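PDB 6N9J: clostripain-related protein from Bacteroides thetaiotaomicron, which is a secreted cysteine protease of the C11 (clostripain) family that cleaves peptide bonds, here bound to an irreversible peptide inhibitor. Local coordinates for residues Tyr311-Asn324 / Lys334-Thr346. Sequence-based numbering, arbitrary orientation.
Sequences YKNAVIWKNTTDNN and KMVSMDGFEGVST
N324 and V336 form an antiparallel hydrogen-bonded pair, N324 N to V336 O 2.9 Å and V336 N to N324 O 2.7 Å, next to the non-hydrogen-bonded pair N323-S337. Just beyond, M338 N bonds D322 O (2.9 Å, nearly straight at 172°). The 334-346 segment then leaves the strand through a type II turn, M338 to F341, and runs beside 315-320, where contacts are made mostly by side chains. F341 carries the middle. T320 CB sits over one face of its ring, 4.0 Å from the centroid, in a CH-pi contact. The ring thus lies between T320 and the backbone of its own segment, at G343 N. With T320 OG1 trans to the backbone N (chi1 -176°), CG2 falls between N and the carbonyl carbon and reaches F341 CD2 at 3.4 Å. OG1 meets M338 CG and donates to T321 O. M338 CG also lies 3.5 Å from N324 ND2. Farther along, K318 CE is nearest to E342 OE2 (3.1 Å); K318 NZ makes a long salt bridge to OE2 (3.7 Å). Y311 OH donates to E342 O from above the carbonyl plane. V315 CG2 packs on V344 CG2. At the hairpin a water bridges N323 OD1 and S337 OG; N323 ND2 bonds S224 O. The hairpin 315-327/333-337 edges the mixed sheet of the clostripain fold: 315-327 pairs with strand 239-244, while M291 of helix 290-297 packs against Y311 and E342.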
loop_
_atom_site.group_PDB
_atom_site.type_symbol
_atom_site.label_atom_id
_atom_site.label_comp_id
_atom_site.label_asym_id
_atom_site.label_seq_id
_atom_site.Cartn_x
_atom_site.Cartn_y
_atom_site.Cartn_z
ATOM N N TYR A 311 -9.283 2.581 17.956
ATOM C CA TYR A 311 -8.550 1.700 17.053
ATOM C C TYR A 311 -9.506 0.934 16.148
ATOM O O TYR A 311 -9.264 0.793 14.957
ATOM C CB TYR A 311 -7.694 0.721 17.847
ATOM C CG TYR A 311 -6.715 -0.066 17.017
ATOM C CD1 TYR A 311 -7.111 -1.208 16.338
ATOM C CD2 TYR A 311 -5.389 0.329 16.917
ATOM C CE1 TYR A 311 -6.216 -1.936 15.585
ATOM C CE2 TYR A 311 -4.487 -0.389 16.164
ATOM C CZ TYR A 311 -4.905 -1.524 15.503
ATOM O OH TYR A 311 -4.013 -2.250 14.747
ATOM N N LYS A 312 -10.568 0.396 16.735
ATOM C CA LYS A 312 -11.565 -0.345 15.971
ATOM C C LYS A 312 -12.209 0.547 14.908
ATOM O O LYS A 312 -12.476 0.100 13.793
ATOM C CB LYS A 312 -12.635 -0.924 16.902
ATOM N N ASN A 313 -12.456 1.809 15.266
ATOM C CA ASN A 313 -13.056 2.775 14.341
ATOM C C ASN A 313 -12.177 3.094 13.137
ATOM O O ASN A 313 -12.688 3.419 12.060
ATOM C CB ASN A 313 -13.384 4.089 15.062
ATOM C CG ASN A 313 -14.584 3.971 15.985
ATOM O OD1 ASN A 313 -15.331 2.997 15.934
ATOM N ND2 ASN A 313 -14.773 4.974 16.835
ATOM N N ALA A 314 -10.859 3.026 13.323
ATOM C CA ALA A 314 -9.939 3.405 12.254
ATOM C C ALA A 314 -9.547 2.217 11.387
ATOM O O ALA A 314 -9.422 2.355 10.169
ATOM C CB ALA A 314 -8.693 4.066 12.828
ATOM N N VAL A 315 -9.328 1.059 12.009
ATOM C CA VAL A 315 -8.952 -0.144 11.263
ATOM C C VAL A 315 -10.216 -0.959 11.037
ATOM O O VAL A 315 -10.598 -1.744 11.888
ATOM C CB VAL A 315 -7.886 -0.991 12.022
ATOM C CG1 VAL A 315 -7.468 -2.218 11.200
ATOM C CG2 VAL A 315 -6.669 -0.123 12.402
ATOM N N ILE A 316 -10.885 -0.767 9.901
ATOM C CA ILE A 316 -12.245 -1.292 9.766
ATOM C C ILE A 316 -12.327 -2.679 9.120
ATOM O O ILE A 316 -13.390 -3.288 9.065
ATOM C CB ILE A 316 -13.138 -0.312 8.968
ATOM C CG1 ILE A 316 -12.600 -0.105 7.554
ATOM C CG2 ILE A 316 -13.236 1.028 9.689
ATOM C CD1 ILE A 316 -13.552 0.677 6.682
ATOM N N TRP A 317 -11.202 -3.192 8.649
ATOM C CA TRP A 317 -11.192 -4.486 7.989
ATOM C C TRP A 317 -9.787 -5.037 8.167
ATOM O O TRP A 317 -8.831 -4.285 8.017
ATOM C CB TRP A 317 -11.569 -4.349 6.491
ATOM C CG TRP A 317 -11.823 -5.670 5.803
ATOM C CD1 TRP A 317 -13.036 -6.247 5.547
ATOM C CD2 TRP A 317 -10.830 -6.593 5.318
ATOM N NE1 TRP A 317 -12.860 -7.468 4.935
ATOM C CE2 TRP A 317 -11.522 -7.703 4.785
ATOM C CE3 TRP A 317 -9.432 -6.578 5.276
ATOM C CZ2 TRP A 317 -10.857 -8.782 4.207
ATOM C CZ3 TRP A 317 -8.773 -7.660 4.717
ATOM C CH2 TRP A 317 -9.488 -8.747 4.188
ATOM N N LYS A 318 -9.647 -6.322 8.506
ATOM C CA LYS A 318 -8.327 -6.974 8.450
ATOM C C LYS A 318 -8.458 -8.485 8.309
ATOM O O LYS A 318 -9.446 -9.085 8.744
ATOM C CB LYS A 318 -7.483 -6.645 9.680
ATOM C CG LYS A 318 -7.974 -7.327 10.947
ATOM C CD LYS A 318 -7.183 -6.871 12.150
ATOM C CE LYS A 318 -7.901 -7.255 13.426
ATOM N NZ LYS A 318 -8.113 -8.720 13.469
ATOM N N ASN A 319 -7.463 -9.097 7.678
ATOM C CA ASN A 319 -7.420 -10.547 7.598
ATOM C C ASN A 319 -6.023 -11.015 7.247
ATOM O O ASN A 319 -5.293 -10.337 6.532
ATOM C CB ASN A 319 -8.425 -11.074 6.574
ATOM C CG ASN A 319 -9.222 -12.247 7.098
ATOM O OD1 ASN A 319 -8.778 -12.957 7.998
ATOM N ND2 ASN A 319 -10.410 -12.460 6.538
ATOM N N THR A 320 -5.651 -12.177 7.765
ATOM C CA THR A 320 -4.350 -12.757 7.475
ATOM C C THR A 320 -4.452 -14.272 7.494
ATOM O O THR A 320 -5.260 -14.845 8.207
ATOM C CB THR A 320 -3.276 -12.303 8.484
ATOM O OG1 THR A 320 -1.994 -12.833 8.110
ATOM C CG2 THR A 320 -3.626 -12.772 9.904
ATOM N N THR A 321 -3.640 -14.922 6.677
ATOM C CA THR A 321 -3.418 -16.346 6.838
ATOM C C THR A 321 -2.572 -16.534 8.108
ATOM O O THR A 321 -1.951 -15.582 8.577
ATOM C CB THR A 321 -2.734 -16.930 5.597
ATOM O OG1 THR A 321 -1.627 -16.094 5.231
ATOM C CG2 THR A 321 -3.718 -16.953 4.441
ATOM N N ASP A 322 -2.556 -17.733 8.680
ATOM C CA ASP A 322 -1.875 -17.935 9.969
ATOM C C ASP A 322 -0.375 -17.628 9.888
ATOM O O ASP A 322 0.221 -17.138 10.845
ATOM C CB ASP A 322 -2.097 -19.362 10.475
ATOM C CG ASP A 322 -3.555 -19.631 10.836
ATOM O OD1 ASP A 322 -4.215 -18.715 11.379
ATOM O OD2 ASP A 322 -4.041 -20.754 10.569
ATOM N N ASN A 323 0.217 -17.911 8.737
ATOM C CA ASN A 323 1.598 -17.548 8.463
ATOM C C ASN A 323 1.640 -16.665 7.229
ATOM O O ASN A 323 0.696 -16.669 6.426
ATOM C CB ASN A 323 2.472 -18.795 8.245
ATOM C CG ASN A 323 2.566 -19.682 9.472
ATOM O OD1 ASN A 323 2.466 -19.216 10.606
ATOM N ND2 ASN A 323 2.779 -20.975 9.248
ATOM N N ASN A 324 2.715 -15.889 7.102
ATOM C CA ASN A 324 3.049 -15.178 5.868
ATOM C C ASN A 324 4.491 -15.513 5.495
ATOM O O ASN A 324 5.302 -15.816 6.373
ATOM C CB ASN A 324 2.890 -13.663 6.032
ATOM C CG ASN A 324 1.496 -13.176 5.715
ATOM O OD1 ASN A 324 1.321 -12.166 5.033
ATOM N ND2 ASN A 324 0.491 -13.895 6.200
ATOM N N LYS A 334 11.328 -17.635 4.467
ATOM C CA LYS A 334 10.583 -18.720 5.096
ATOM C C LYS A 334 9.240 -18.191 5.594
ATOM O O LYS A 334 9.005 -16.980 5.598
ATOM C CB LYS A 334 11.384 -19.338 6.255
ATOM C CG LYS A 334 11.531 -18.443 7.476
ATOM C CD LYS A 334 11.942 -19.249 8.706
ATOM C CE LYS A 334 12.136 -18.357 9.925
ATOM N NZ LYS A 334 12.488 -19.135 11.151
ATOM N N MET A 335 8.357 -19.101 5.998
ATOM C CA MET A 335 7.072 -18.728 6.596
ATOM C C MET A 335 7.268 -18.195 8.017
ATOM O O MET A 335 8.065 -18.733 8.775
ATOM C CB MET A 335 6.115 -19.925 6.618
ATOM C CG MET A 335 5.851 -20.539 5.244
ATOM S SD MET A 335 5.095 -19.405 4.065
ATOM C CE MET A 335 3.504 -19.156 4.842
ATOM N N VAL A 336 6.539 -17.141 8.369
ATOM C CA VAL A 336 6.597 -16.566 9.715
ATOM C C VAL A 336 5.185 -16.433 10.301
ATOM O O VAL A 336 4.247 -16.076 9.590
ATOM C CB VAL A 336 7.287 -15.186 9.692
ATOM C CG1 VAL A 336 7.180 -14.500 11.054
ATOM C CG2 VAL A 336 8.742 -15.333 9.248
ATOM N N SER A 337 5.028 -16.716 11.590
ATOM C CA SER A 337 3.712 -16.662 12.224
ATOM C C SER A 337 3.157 -15.233 12.286
ATOM O O SER A 337 3.870 -14.297 12.651
ATOM C CB SER A 337 3.783 -17.263 13.631
ATOM O OG SER A 337 2.511 -17.279 14.255
ATOM N N MET A 338 1.883 -15.067 11.914
ATOM C CA MET A 338 1.225 -13.765 12.012
ATOM C C MET A 338 0.363 -13.672 13.277
ATOM O O MET A 338 -0.518 -12.814 13.378
ATOM C CB MET A 338 0.368 -13.483 10.762
ATOM C CG MET A 338 1.197 -13.161 9.505
ATOM S SD MET A 338 2.185 -11.650 9.620
ATOM C CE MET A 338 3.844 -12.282 9.417
ATOM N N ASP A 339 0.626 -14.554 14.239
ATOM C CA ASP A 339 -0.077 -14.528 15.521
ATOM C C ASP A 339 0.090 -13.171 16.211
ATOM O O ASP A 339 1.211 -12.738 16.472
ATOM C CB ASP A 339 0.439 -15.649 16.419
ATOM C CG ASP A 339 -0.315 -15.742 17.720
ATOM O OD1 ASP A 339 -1.377 -16.401 17.739
ATOM O OD2 ASP A 339 0.158 -15.163 18.724
ATOM N N GLY A 340 -1.024 -12.490 16.468
ATOM C CA GLY A 340 -0.995 -11.166 17.069
ATOM C C GLY A 340 -1.364 -10.044 16.111
ATOM O O GLY A 340 -1.413 -8.877 16.490
ATOM N N PHE A 341 -1.633 -10.401 14.859
ATOM C CA PHE A 341 -1.871 -9.436 13.788
ATOM C C PHE A 341 -3.097 -8.562 14.021
ATOM O O PHE A 341 -4.214 -9.060 14.164
ATOM C CB PHE A 341 -2.002 -10.204 12.469
ATOM C CG PHE A 341 -2.516 -9.396 11.314
ATOM C CD1 PHE A 341 -1.665 -8.590 10.575
ATOM C CD2 PHE A 341 -3.846 -9.494 10.925
ATOM C CE1 PHE A 341 -2.135 -7.873 9.492
ATOM C CE2 PHE A 341 -4.322 -8.780 9.837
ATOM C CZ PHE A 341 -3.468 -7.966 9.123
ATOM N N GLU A 342 -2.901 -7.250 14.046
ATOM C CA GLU A 342 -4.049 -6.375 14.173
ATOM C C GLU A 342 -4.153 -5.423 12.992
ATOM O O GLU A 342 -5.042 -4.566 12.951
ATOM C CB GLU A 342 -3.996 -5.607 15.493
ATOM C CG GLU A 342 -4.123 -6.503 16.743
ATOM C CD GLU A 342 -5.471 -7.225 16.850
ATOM O OE1 GLU A 342 -5.557 -8.182 17.650
ATOM O OE2 GLU A 342 -6.449 -6.841 16.153
ATOM N N GLY A 343 -3.259 -5.590 12.022
ATOM C CA GLY A 343 -3.441 -4.965 10.729
ATOM C C GLY A 343 -2.651 -3.704 10.442
ATOM O O GLY A 343 -2.692 -3.209 9.317
ATOM N N VAL A 344 -1.951 -3.169 11.441
ATOM C CA VAL A 344 -1.214 -1.915 11.258
ATOM C C VAL A 344 0.159 -1.969 11.937
ATOM O O VAL A 344 0.296 -2.516 13.032
ATOM C CB VAL A 344 -2.014 -0.702 11.805
ATOM C CG1 VAL A 344 -1.276 0.608 11.523
ATOM C CG2 VAL A 344 -3.389 -0.655 11.180
ATOM N N SER A 345 1.179 -1.419 11.284
ATOM C CA SER A 345 2.517 -1.409 11.883
ATOM C C SER A 345 2.876 -0.031 12.417
ATOM O O SER A 345 2.208 0.961 12.123
ATOM C CB SER A 345 3.585 -1.854 10.881
ATOM O OG SER A 345 3.986 -0.766 10.064
ATOM N N THR A 346 3.949 0.010 13.195
ATOM C CA THR A 346 4.457 1.236 13.772
ATOM C C THR A 346 5.951 1.076 14.036
ATOM O O THR A 346 6.462 -0.047 14.136
ATOM C CB THR A 346 3.736 1.589 15.098
ATOM O OG1 THR A 346 4.181 2.864 15.580
ATOM C CG2 THR A 346 4.029 0.539 16.160
HETATM O O HOH W 1 0.955 -19.563 13.203
#